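Local coordinates for protein allantoicase (Saccharomyces cerevisiae, PDB 1O59) that hydrolyses allantoate to (S)-ureidoglycolate and urea, a step of allantoin degradation that lets yeast use purines as a secondary nitrogen source, at residues Asp244-Arg250 against Asp344-Arg349; His280-Phe285 against Thr318-Lys322; Pro286-Glu292 against Val337-Pro343; Thr308-Leu312 against Ile332-Lys338. All coordinates share one frame; numbering follows the deposited sequence.

Contact 1. Residues Asp244-Arg250 against Asp344-Arg349; sequences DGWETKR and DGGVKR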
# COMPACT_ATOMS: atom_id res chain seq x y z
N ASP A 244 -9.61 -7.25 4.40
CA ASP A 244 -9.00 -6.43 3.34
C ASP A 244 -9.82 -5.24 2.88
O ASP A 244 -9.67 -4.77 1.77
CB ASP A 244 -8.55 -7.29 2.16
CG ASP A 244 -9.65 -8.18 1.59
OD1 ASP A 244 -10.76 -7.68 1.36
OD2 ASP A 244 -9.47 -9.40 1.33
N GLY A 245 -10.65 -4.73 3.76
CA GLY A 245 -11.30 -3.45 3.55
C GLY A 245 -10.90 -2.49 4.65
O GLY A 245 -9.82 -2.59 5.22
N TRP A 246 -11.80 -1.54 4.91
CA TRP A 246 -11.64 -0.53 5.92
C TRP A 246 -12.80 -0.68 6.86
O TRP A 246 -13.95 -0.71 6.45
CB TRP A 246 -11.67 0.85 5.28
CG TRP A 246 -11.69 1.97 6.28
CD1 TRP A 246 -10.86 2.15 7.36
CD2 TRP A 246 -12.61 3.05 6.31
NE1 TRP A 246 -11.20 3.29 8.04
CE2 TRP A 246 -12.29 3.86 7.43
CE3 TRP A 246 -13.70 3.42 5.51
CZ2 TRP A 246 -12.98 5.00 7.74
CZ3 TRP A 246 -14.38 4.56 5.82
CH2 TRP A 246 -14.02 5.35 6.91
N GLU A 247 -12.50 -0.83 8.14
CA GLU A 247 -13.52 -1.03 9.13
C GLU A 247 -13.18 -0.28 10.39
O GLU A 247 -12.01 -0.23 10.82
CB GLU A 247 -13.66 -2.50 9.47
CG GLU A 247 -14.93 -2.80 10.26
CD GLU A 247 -14.68 -3.66 11.48
OE1 GLU A 247 -13.98 -3.22 12.45
OE2 GLU A 247 -15.20 -4.80 11.46
N THR A 248 -14.21 0.31 10.98
CA THR A 248 -14.08 1.06 12.20
C THR A 248 -14.84 0.39 13.32
O THR A 248 -15.65 -0.48 13.09
CB THR A 248 -14.56 2.49 11.98
OG1 THR A 248 -15.96 2.48 11.64
CG2 THR A 248 -13.85 3.11 10.76
N LYS A 249 -14.53 0.82 14.53
CA LYS A 249 -15.12 0.31 15.75
C LYS A 249 -16.60 0.62 15.84
O LYS A 249 -17.09 1.60 15.24
CB LYS A 249 -14.43 0.94 16.96
CG LYS A 249 -13.05 0.36 17.26
CD LYS A 249 -12.04 1.42 17.85
CE LYS A 249 -10.63 1.39 17.08
NZ LYS A 249 -9.62 2.44 17.55
N ARG A 250 -17.31 -0.21 16.62
CA ARG A 250 -18.66 0.11 17.04
C ARG A 250 -18.60 1.35 17.97
O ARG A 250 -18.00 1.29 19.04
CB ARG A 250 -19.29 -1.10 17.72
CG ARG A 250 -20.79 -1.17 17.62
CD ARG A 250 -21.37 -2.32 18.42
NE ARG A 250 -21.10 -3.61 17.79
CZ ARG A 250 -22.02 -4.53 17.49
NH1 ARG A 250 -23.32 -4.37 17.76
NH2 ARG A 250 -21.63 -5.66 16.91
N ASP A 344 -20.60 4.26 11.77
CA ASP A 344 -19.36 3.49 11.73
C ASP A 344 -19.64 2.26 10.85
O ASP A 344 -20.74 2.11 10.28
CB ASP A 344 -18.94 3.05 13.15
CG ASP A 344 -20.10 2.47 13.98
OD1 ASP A 344 -20.64 1.41 13.59
OD2 ASP A 344 -20.49 2.96 15.07
N GLY A 345 -18.65 1.38 10.75
CA GLY A 345 -18.79 0.12 10.03
C GLY A 345 -17.65 -0.14 9.08
O GLY A 345 -16.55 0.37 9.26
N GLY A 346 -17.94 -0.91 8.03
CA GLY A 346 -16.93 -1.36 7.11
C GLY A 346 -17.33 -1.20 5.66
O GLY A 346 -18.42 -1.55 5.26
N VAL A 347 -16.39 -0.69 4.89
CA VAL A 347 -16.53 -0.56 3.45
C VAL A 347 -15.32 -1.24 2.79
O VAL A 347 -14.19 -0.99 3.19
CB VAL A 347 -16.55 0.94 3.08
CG1 VAL A 347 -16.53 1.12 1.55
CG2 VAL A 347 -17.78 1.62 3.67
N LYS A 348 -15.55 -2.08 1.79
CA LYS A 348 -14.43 -2.70 1.05
C LYS A 348 -13.72 -1.73 0.07
O LYS A 348 -12.51 -1.67 0.04
CB LYS A 348 -14.92 -3.93 0.28
CG LYS A 348 -13.84 -4.90 -0.17
CD LYS A 348 -13.05 -5.48 1.01
CE LYS A 348 -13.71 -6.67 1.60
NZ LYS A 348 -13.45 -7.86 0.71
N ARG A 349 -14.48 -1.02 -0.76
CA ARG A 349 -13.90 -0.19 -1.79
C ARG A 349 -14.71 1.05 -2.04
O ARG A 349 -15.92 1.10 -1.76
CB ARG A 349 -13.80 -0.95 -3.10
CG ARG A 349 -12.98 -2.24 -3.05
CD ARG A 349 -11.47 -2.06 -2.96
NE ARG A 349 -10.84 -3.36 -3.03
CZ ARG A 349 -10.45 -4.08 -2.01
NH1 ARG A 349 -10.57 -3.65 -0.77
NH2 ARG A 349 -9.95 -5.27 -2.21
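W246 and V347 face each other as an antiparallel hydrogen-bonded pair: W246 N donates to V347 O over 3.0 Å, and V347 N returns a bond to W246 O. Next to them E247 and G346 form a non-hydrogen-bonded pair, where the backbones come close enough for G346 CA to lie 3.1 Å from W246 O in a CA-H...O contact. The pairing runs on through T248 N to G345 O at 2.9 Å, and the T248 hydroxyl joins in: OG1, set between its own backbone N and carbonyl carbon (chi1 62°), accepts from G345 N at 3.0 Å and is also bonded to D258. At the other end R349 grips the backbone with an edge of its guanidinium. R349 NH1 reaches D244 O, 2.9 Å away and almost in the guanidinium plane, in a fairly straight bond (161°), and also bonds to K348 O, which lies tilted from that plane. Nearby, D244 OD1 forms a salt bridge with K348 NZ, whose exact place is less certain; R238 O is a further partner of that amine. The side towards R250 is looser: K249 and R250 are exposed, their CB atoms point away from 344-349, and K249 NZ pairs with D224 instead. The D344 carboxylate bonds to S251. W246 and V347, by contrast, are buried against I341 of the facing sheet, with W246 NE1 held by D224 O. A short antiparallel pairing of this kind, its hydrophobic side turned inward on a second sheet, is typical of a beta sandwich, here that of the second allantoicase repeat.

Contact 2. Residues His280-Phe285 against Thr318-Lys322; sequences HFRGNF and TGPDK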
# COMPACT_ATOMS: atom_id res chain seq x y z
N HIS A 280 -18.49 -8.35 1.77
CA HIS A 280 -18.14 -9.08 3.01
C HIS A 280 -18.52 -8.45 4.33
O HIS A 280 -18.55 -9.17 5.33
CB HIS A 280 -16.68 -9.54 3.06
CG HIS A 280 -16.24 -10.18 1.79
ND1 HIS A 280 -16.80 -11.34 1.31
CD2 HIS A 280 -15.36 -9.78 0.84
CE1 HIS A 280 -16.25 -11.66 0.15
NE2 HIS A 280 -15.35 -10.73 -0.15
N PHE A 281 -18.89 -7.17 4.34
CA PHE A 281 -19.42 -6.56 5.57
C PHE A 281 -20.92 -6.78 5.69
O PHE A 281 -21.73 -6.11 5.04
CB PHE A 281 -19.05 -5.09 5.64
CG PHE A 281 -17.58 -4.88 5.65
CD1 PHE A 281 -16.86 -5.04 6.83
CD2 PHE A 281 -16.89 -4.59 4.46
CE1 PHE A 281 -15.47 -4.87 6.84
CE2 PHE A 281 -15.49 -4.40 4.47
CZ PHE A 281 -14.78 -4.54 5.66
N ARG A 282 -21.28 -7.74 6.53
CA ARG A 282 -22.62 -8.32 6.53
C ARG A 282 -23.40 -7.98 7.79
O ARG A 282 -24.63 -7.83 7.71
CB ARG A 282 -22.55 -9.84 6.35
CG ARG A 282 -22.41 -10.19 4.92
CD ARG A 282 -21.85 -11.57 4.65
NE ARG A 282 -21.81 -11.84 3.20
CZ ARG A 282 -20.96 -12.69 2.60
NH1 ARG A 282 -20.05 -13.36 3.30
NH2 ARG A 282 -21.02 -12.89 1.28
N GLY A 283 -22.71 -7.90 8.92
CA GLY A 283 -23.34 -7.50 10.15
C GLY A 283 -22.81 -6.18 10.65
O GLY A 283 -23.11 -5.82 11.77
N ASN A 284 -22.01 -5.48 9.84
CA ASN A 284 -21.26 -4.28 10.26
C ASN A 284 -21.02 -3.24 9.15
O ASN A 284 -20.10 -2.45 9.22
CB ASN A 284 -19.90 -4.67 10.88
CG ASN A 284 -19.07 -5.63 10.00
OD1 ASN A 284 -19.51 -6.07 8.94
ND2 ASN A 284 -17.87 -5.96 10.45
N PHE A 285 -21.87 -3.26 8.14
CA PHE A 285 -21.83 -2.31 7.03
C PHE A 285 -22.37 -1.03 7.58
O PHE A 285 -23.08 -1.06 8.56
CB PHE A 285 -22.69 -2.82 5.82
CG PHE A 285 -24.10 -3.19 6.17
CD1 PHE A 285 -24.42 -4.48 6.61
CD2 PHE A 285 -25.12 -2.26 6.04
CE1 PHE A 285 -25.73 -4.83 6.91
CE2 PHE A 285 -26.45 -2.60 6.34
CZ PHE A 285 -26.75 -3.87 6.78
N THR A 318 -27.27 2.29 3.11
CA THR A 318 -26.37 1.22 2.64
C THR A 318 -26.79 -0.16 3.15
O THR A 318 -27.51 -0.30 4.17
CB THR A 318 -24.86 1.51 2.99
OG1 THR A 318 -24.72 2.04 4.32
CG2 THR A 318 -24.29 2.60 2.09
N GLY A 319 -26.35 -1.16 2.39
CA GLY A 319 -26.74 -2.54 2.58
C GLY A 319 -25.49 -3.38 2.73
O GLY A 319 -24.37 -2.88 2.53
N PRO A 320 -25.68 -4.64 3.09
CA PRO A 320 -24.57 -5.53 3.29
C PRO A 320 -24.05 -6.00 1.96
O PRO A 320 -24.85 -6.31 1.06
CB PRO A 320 -25.19 -6.73 4.03
CG PRO A 320 -26.59 -6.75 3.64
CD PRO A 320 -26.97 -5.32 3.35
N ASP A 321 -22.73 -6.05 1.85
CA ASP A 321 -22.12 -6.93 0.88
C ASP A 321 -22.41 -6.55 -0.55
O ASP A 321 -22.53 -7.44 -1.40
CB ASP A 321 -22.64 -8.32 1.14
CG ASP A 321 -21.83 -9.38 0.48
OD1 ASP A 321 -20.62 -9.14 0.17
OD2 ASP A 321 -22.35 -10.50 0.20
N LYS A 322 -22.54 -5.25 -0.84
CA LYS A 322 -22.95 -4.86 -2.19
C LYS A 322 -22.24 -3.62 -2.69
O LYS A 322 -21.76 -2.78 -1.91
CB LYS A 322 -24.47 -4.67 -2.29
CG LYS A 322 -25.02 -3.43 -1.63
CD LYS A 322 -26.51 -3.15 -1.99
CE LYS A 322 -26.67 -2.59 -3.43
NZ LYS A 322 -27.92 -1.75 -3.69
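The carboxylate of D321 is gripped at both oxygens by the 280-285 loop. D321 OD1 takes the backbone N-H of H280 at 2.8 Å in a nearly linear bond (171°), and D321 OD2 takes NH2 of R282 at 2.9 Å in a salt bridge, with a weak second bond from R282 NE. Both oxygens are approached from above the carboxylate plane, and the guanidinium stands steeply against that plane, 79° apart, so the two groups do not form a flat, two-pronged pair. With its CG anti to the backbone N (chi1 -164°), D321 extends alongside R282, whose chain is stretched from CG to NE. The backbone adds a weak bond from D321 N to F281 O.

A second, apolar grip lies at F285. One face of its ring covers the turn from G319 to P320: the P320 ring packs against it in a CH-pi contact, with P320 CD 3.9 Å from the F285 ring centroid and P320 CB 3.5 Å from F285 CE1. G319 C lies near the rim of the same face. T318, at the end of this apolar patch, spends its hydroxyl on P286 O, and T278 OG1 binds both G319 O and K322 N. A salt-bridged aspartate and a CH-pi contact of proline on a phenylalanine face thus join two loops that connect strands of opposite sheets, an arrangement found at the end of a beta sandwich.

Contact 3. Residues Pro286-Glu292 against Val337-Pro343; sequences PQFITVE and VKLTIIP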
# COMPACT_ATOMS: atom_id res chain seq x y z
N PRO A 286 -22.05 0.11 7.00
CA PRO A 286 -22.58 1.36 7.59
C PRO A 286 -24.07 1.44 7.41
O PRO A 286 -24.63 0.76 6.55
CB PRO A 286 -21.88 2.46 6.81
CG PRO A 286 -20.74 1.76 6.14
CD PRO A 286 -21.18 0.37 5.84
N GLN A 287 -24.73 2.22 8.25
CA GLN A 287 -26.14 2.41 8.10
C GLN A 287 -26.42 3.37 6.96
O GLN A 287 -27.38 3.19 6.22
CB GLN A 287 -26.74 2.92 9.40
CG GLN A 287 -28.20 3.12 9.35
CD GLN A 287 -28.73 3.53 10.65
OE1 GLN A 287 -28.01 4.07 11.48
NE2 GLN A 287 -30.00 3.25 10.86
N PHE A 288 -25.56 4.40 6.83
CA PHE A 288 -25.63 5.35 5.73
C PHE A 288 -24.25 5.73 5.32
O PHE A 288 -23.30 5.47 6.05
CB PHE A 288 -26.29 6.67 6.14
CG PHE A 288 -27.69 6.53 6.64
CD1 PHE A 288 -28.75 6.40 5.74
CD2 PHE A 288 -27.97 6.61 7.99
CE1 PHE A 288 -30.05 6.32 6.19
CE2 PHE A 288 -29.28 6.52 8.45
CZ PHE A 288 -30.31 6.37 7.54
N ILE A 289 -24.15 6.40 4.16
CA ILE A 289 -22.89 7.02 3.71
C ILE A 289 -23.15 8.36 3.02
O ILE A 289 -24.24 8.64 2.56
CB ILE A 289 -22.04 6.08 2.75
CG1 ILE A 289 -22.74 5.85 1.41
CG2 ILE A 289 -21.70 4.73 3.40
CD1 ILE A 289 -22.39 6.85 0.35
N THR A 290 -22.11 9.18 2.97
CA THR A 290 -22.07 10.33 2.07
C THR A 290 -20.70 10.36 1.40
O THR A 290 -19.77 9.76 1.88
CB THR A 290 -22.33 11.70 2.81
OG1 THR A 290 -21.29 11.95 3.77
CG2 THR A 290 -23.62 11.72 3.62
N VAL A 291 -20.60 11.07 0.29
CA VAL A 291 -19.33 11.30 -0.34
C VAL A 291 -19.26 12.78 -0.69
O VAL A 291 -20.17 13.29 -1.33
CB VAL A 291 -19.16 10.46 -1.62
CG1 VAL A 291 -17.77 10.67 -2.21
CG2 VAL A 291 -19.44 8.98 -1.34
N GLU A 292 -18.21 13.47 -0.24
CA GLU A 292 -17.94 14.84 -0.64
C GLU A 292 -16.69 14.88 -1.45
O GLU A 292 -15.84 13.99 -1.33
CB GLU A 292 -17.72 15.73 0.57
CG GLU A 292 -18.93 15.80 1.48
CD GLU A 292 -18.58 15.36 2.88
OE1 GLU A 292 -18.35 16.31 3.69
OE2 GLU A 292 -18.48 14.08 3.12
N VAL A 337 -11.67 13.32 -2.41
CA VAL A 337 -13.01 12.95 -1.98
C VAL A 337 -12.98 12.52 -0.50
O VAL A 337 -11.98 12.06 0.01
CB VAL A 337 -13.64 11.83 -2.87
CG1 VAL A 337 -13.74 12.29 -4.31
CG2 VAL A 337 -12.87 10.51 -2.79
N LYS A 338 -14.10 12.71 0.18
CA LYS A 338 -14.24 12.30 1.58
C LYS A 338 -15.40 11.34 1.60
O LYS A 338 -16.48 11.67 1.16
CB LYS A 338 -14.47 13.52 2.50
CG LYS A 338 -14.71 13.20 3.99
CD LYS A 338 -14.47 14.44 4.96
CE LYS A 338 -15.50 15.55 4.86
NZ LYS A 338 -14.95 16.87 5.30
N LEU A 339 -15.17 10.14 2.11
CA LEU A 339 -16.22 9.15 2.28
C LEU A 339 -16.54 9.16 3.75
O LEU A 339 -15.64 9.11 4.57
CB LEU A 339 -15.73 7.76 1.83
CG LEU A 339 -16.56 6.55 2.33
CD1 LEU A 339 -18.00 6.55 1.75
CD2 LEU A 339 -15.82 5.22 2.01
N THR A 340 -17.81 9.27 4.08
CA THR A 340 -18.26 9.37 5.44
C THR A 340 -19.19 8.20 5.62
O THR A 340 -20.06 7.96 4.77
CB THR A 340 -19.01 10.70 5.69
OG1 THR A 340 -18.14 11.85 5.48
CG2 THR A 340 -19.45 10.83 7.15
N ILE A 341 -18.94 7.43 6.68
CA ILE A 341 -19.78 6.26 7.02
C ILE A 341 -20.45 6.56 8.35
O ILE A 341 -19.85 7.21 9.23
CB ILE A 341 -18.98 4.93 7.04
CG1 ILE A 341 -17.90 4.89 8.13
CG2 ILE A 341 -18.33 4.68 5.67
CD1 ILE A 341 -17.09 3.60 8.13
N ILE A 342 -21.71 6.16 8.47
CA ILE A 342 -22.55 6.63 9.55
C ILE A 342 -23.23 5.45 10.18
O ILE A 342 -23.85 4.66 9.48
CB ILE A 342 -23.58 7.63 9.03
CG1 ILE A 342 -22.90 8.88 8.52
CG2 ILE A 342 -24.53 8.04 10.12
CD1 ILE A 342 -23.63 9.50 7.38
N PRO A 343 -23.15 5.32 11.51
CA PRO A 343 -22.18 6.03 12.37
C PRO A 343 -20.74 5.46 12.33
O PRO A 343 -19.79 6.09 12.78
CB PRO A 343 -22.78 5.82 13.76
CG PRO A 343 -23.42 4.44 13.67
CD PRO A 343 -23.91 4.29 12.25
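E292 sets CG anti to its carbonyl carbon (chi1 -61°) and bends at chi2, while K338 sends CG anti to its backbone N (chi1 177°); the two chains therefore meet on one face of an antiparallel sheet in the beta sandwich. There E292 OE1 lies 3.2 Å from K338 CE, but its ion pair with K338 NZ is long, at 3.8 Å. T290 and T340 stand side by side on this face, T290 OG1 against T340 CB at 3.2 Å, and F288 and I342 follow. The opposite face is apolar and buried: I289 CG2 meets I341 CG2, and V291 CG2 meets L339 CD1, with I341 and L339 packed on V347 and I350 of the second sheet.

Between the strands, whose directions are 168° apart, the hydrogen-bonded pairs are F288 with I342, T290 with T340 and E292 with K338. Close CA-H...O contacts accompany them, as from V291 CA to K338 O. P286 CG covers I341 CB at 3.7 Å. At this end the pairing takes in a classic beta bulge, in which Q287 and F288 both face I342, and I342 O accepts two N-H groups, from Q287 N at 2.9 Å and from F288 N at 3.2 Å.

Contact 4. Residues Thr308-Leu312 against Ile332-Lys338; sequences TWVEL and IRVSHVK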
# COMPACT_ATOMS: atom_id res chain seq x y z
N THR A 308 -12.54 23.02 1.75
CA THR A 308 -13.82 23.48 1.20
C THR A 308 -14.67 22.36 0.50
O THR A 308 -14.64 22.20 -0.74
CB THR A 308 -13.55 24.62 0.26
OG1 THR A 308 -14.80 25.09 -0.28
CG2 THR A 308 -12.65 24.13 -0.96
N TRP A 309 -15.43 21.63 1.31
CA TRP A 309 -16.07 20.40 0.87
C TRP A 309 -17.50 20.59 0.38
O TRP A 309 -18.31 21.20 1.06
CB TRP A 309 -16.07 19.39 2.00
CG TRP A 309 -14.69 18.86 2.32
CD1 TRP A 309 -13.84 19.34 3.26
CD2 TRP A 309 -14.02 17.77 1.69
NE1 TRP A 309 -12.68 18.61 3.27
CE2 TRP A 309 -12.76 17.64 2.32
CE3 TRP A 309 -14.34 16.88 0.66
CZ2 TRP A 309 -11.84 16.67 1.96
CZ3 TRP A 309 -13.41 15.92 0.29
CH2 TRP A 309 -12.18 15.82 0.95
N VAL A 310 -17.78 20.03 -0.79
CA VAL A 310 -19.09 20.07 -1.44
C VAL A 310 -19.63 18.66 -1.60
O VAL A 310 -18.86 17.72 -1.71
CB VAL A 310 -19.02 20.76 -2.85
CG1 VAL A 310 -18.42 22.14 -2.73
CG2 VAL A 310 -18.21 19.94 -3.87
N GLU A 311 -20.94 18.51 -1.63
CA GLU A 311 -21.55 17.19 -1.67
C GLU A 311 -21.48 16.56 -3.05
O GLU A 311 -21.78 17.22 -4.03
CB GLU A 311 -23.01 17.30 -1.26
CG GLU A 311 -23.84 16.04 -1.49
CD GLU A 311 -25.24 16.20 -0.90
OE1 GLU A 311 -25.39 15.97 0.33
OE2 GLU A 311 -26.17 16.57 -1.65
N LEU A 312 -21.10 15.27 -3.10
CA LEU A 312 -21.22 14.47 -4.33
C LEU A 312 -22.29 13.41 -4.17
O LEU A 312 -23.11 13.23 -5.05
CB LEU A 312 -19.89 13.79 -4.69
CG LEU A 312 -18.68 14.69 -4.91
CD1 LEU A 312 -17.45 13.84 -4.97
CD2 LEU A 312 -18.85 15.50 -6.16
N ILE A 332 -17.31 18.61 -12.66
CA ILE A 332 -16.79 19.18 -11.44
C ILE A 332 -15.30 18.94 -11.31
O ILE A 332 -14.78 17.89 -11.71
CB ILE A 332 -17.54 18.60 -10.21
CG1 ILE A 332 -17.32 19.48 -8.99
CG2 ILE A 332 -17.13 17.15 -9.91
CD1 ILE A 332 -18.41 19.30 -8.01
N ARG A 333 -14.61 19.94 -10.77
CA ARG A 333 -13.18 19.86 -10.55
C ARG A 333 -12.86 19.64 -9.08
O ARG A 333 -12.93 20.56 -8.28
CB ARG A 333 -12.49 21.11 -11.06
CG ARG A 333 -12.36 21.17 -12.58
CD ARG A 333 -13.55 21.81 -13.31
NE ARG A 333 -13.59 21.48 -14.74
CZ ARG A 333 -12.78 21.99 -15.67
NH1 ARG A 333 -11.83 22.85 -15.34
NH2 ARG A 333 -12.92 21.62 -16.95
N VAL A 334 -12.51 18.40 -8.75
CA VAL A 334 -12.15 18.06 -7.38
C VAL A 334 -10.87 17.25 -7.38
O VAL A 334 -10.60 16.51 -8.32
CB VAL A 334 -13.29 17.30 -6.63
CG1 VAL A 334 -14.56 18.17 -6.54
CG2 VAL A 334 -13.61 15.99 -7.29
N SER A 335 -10.10 17.40 -6.32
CA SER A 335 -8.80 16.79 -6.16
C SER A 335 -8.83 15.67 -5.13
O SER A 335 -7.98 14.78 -5.14
CB SER A 335 -7.81 17.85 -5.68
OG SER A 335 -8.29 18.47 -4.50
N HIS A 336 -9.77 15.79 -4.20
CA HIS A 336 -9.94 14.87 -3.08
C HIS A 336 -11.40 14.52 -2.94
O HIS A 336 -12.27 15.31 -3.34
CB HIS A 336 -9.49 15.54 -1.79
CG HIS A 336 -8.03 15.86 -1.77
ND1 HIS A 336 -7.50 16.87 -2.52
CD2 HIS A 336 -6.99 15.26 -1.15
CE1 HIS A 336 -6.19 16.91 -2.33
NE2 HIS A 336 -5.86 15.93 -1.50
N VAL A 337 -11.67 13.32 -2.41
CA VAL A 337 -13.01 12.95 -1.98
C VAL A 337 -12.98 12.52 -0.50
O VAL A 337 -11.98 12.06 0.01
CB VAL A 337 -13.64 11.83 -2.87
CG1 VAL A 337 -13.74 12.29 -4.31
CG2 VAL A 337 -12.87 10.51 -2.79
N LYS A 338 -14.10 12.71 0.18
CA LYS A 338 -14.24 12.30 1.58
C LYS A 338 -15.40 11.34 1.60
O LYS A 338 -16.48 11.67 1.16
CB LYS A 338 -14.47 13.52 2.50
CG LYS A 338 -14.71 13.20 3.99
CD LYS A 338 -14.47 14.44 4.96
CE LYS A 338 -15.50 15.55 4.86
NZ LYS A 338 -14.95 16.87 5.30
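The K338 side chain lies across the face of the W309 indole and touches both of its rings. K338 NZ sits above the five-membered ring of W309, 3.4 Å from its centroid and only 12° off the normal, a well-aligned cation-pi contact; K338 CB packs over the six-membered ring of W309, 3.7 Å from its centroid, as a CH-pi contact. A bend at chi3 (70°) of the lysine turns the amine over the five-membered ring. The far end of the indole reaches the strand backbone, W309 CZ3 lying 3.3 Å from K338 N, and W309 CH2 rests against H336 CB at 3.8 Å.

Around this core come thinner apolar contacts. L312 CD1 meets V337 CG1 at 4.1 Å, the two side chains crossing at about a right angle. V310 CG2 and I332 CD1 come together tip to tip at 4.2 Å, and L312 CD2 touches I332 CD1 at the same distance. L312 and I332 both continue inward to I271 of the facing sheet.

Further out, polar groups set the backbone. S335 and H336 both face C294 in a classic beta bulge, and the S335 hydroxyl shares a hydrogen bond with H336 ND1 while also binding K296 N and C294 O. S268 OG is bonded to V334 N and I332 O. Strand 288-294 lies between strands 309-317 and 336-342, so that W309 reaches across it: a cation-pi contact spanning the intervening strand on one face of the sheet, with L312 and V337 at the core of a beta sandwich.

Overall arrangement
All four contacts belong to the second allantoicase repeat. Contact 1 is buried and joins strands of one sheet, whereas contacts 3 and 4 draw on strand 336-342 of the opposite sheet, contact 4 also on the loop before it. Both are partly buried: their apolar face is covered, while the face of W309, K338 and E292 is partly exposed. Contact 3 pairs neighbouring strands by backbone bonds; contact 4 has no hydrogen bond across it and relies on side chains. Contact 2, partly buried at the sandwich end, ties two loops by a salt bridge and a CH-pi contact, and touches contact 1, where F281 lies against G346, and contact 3, at T318 and P286. Contacts 1 and 4 have centres about 22 Å apart.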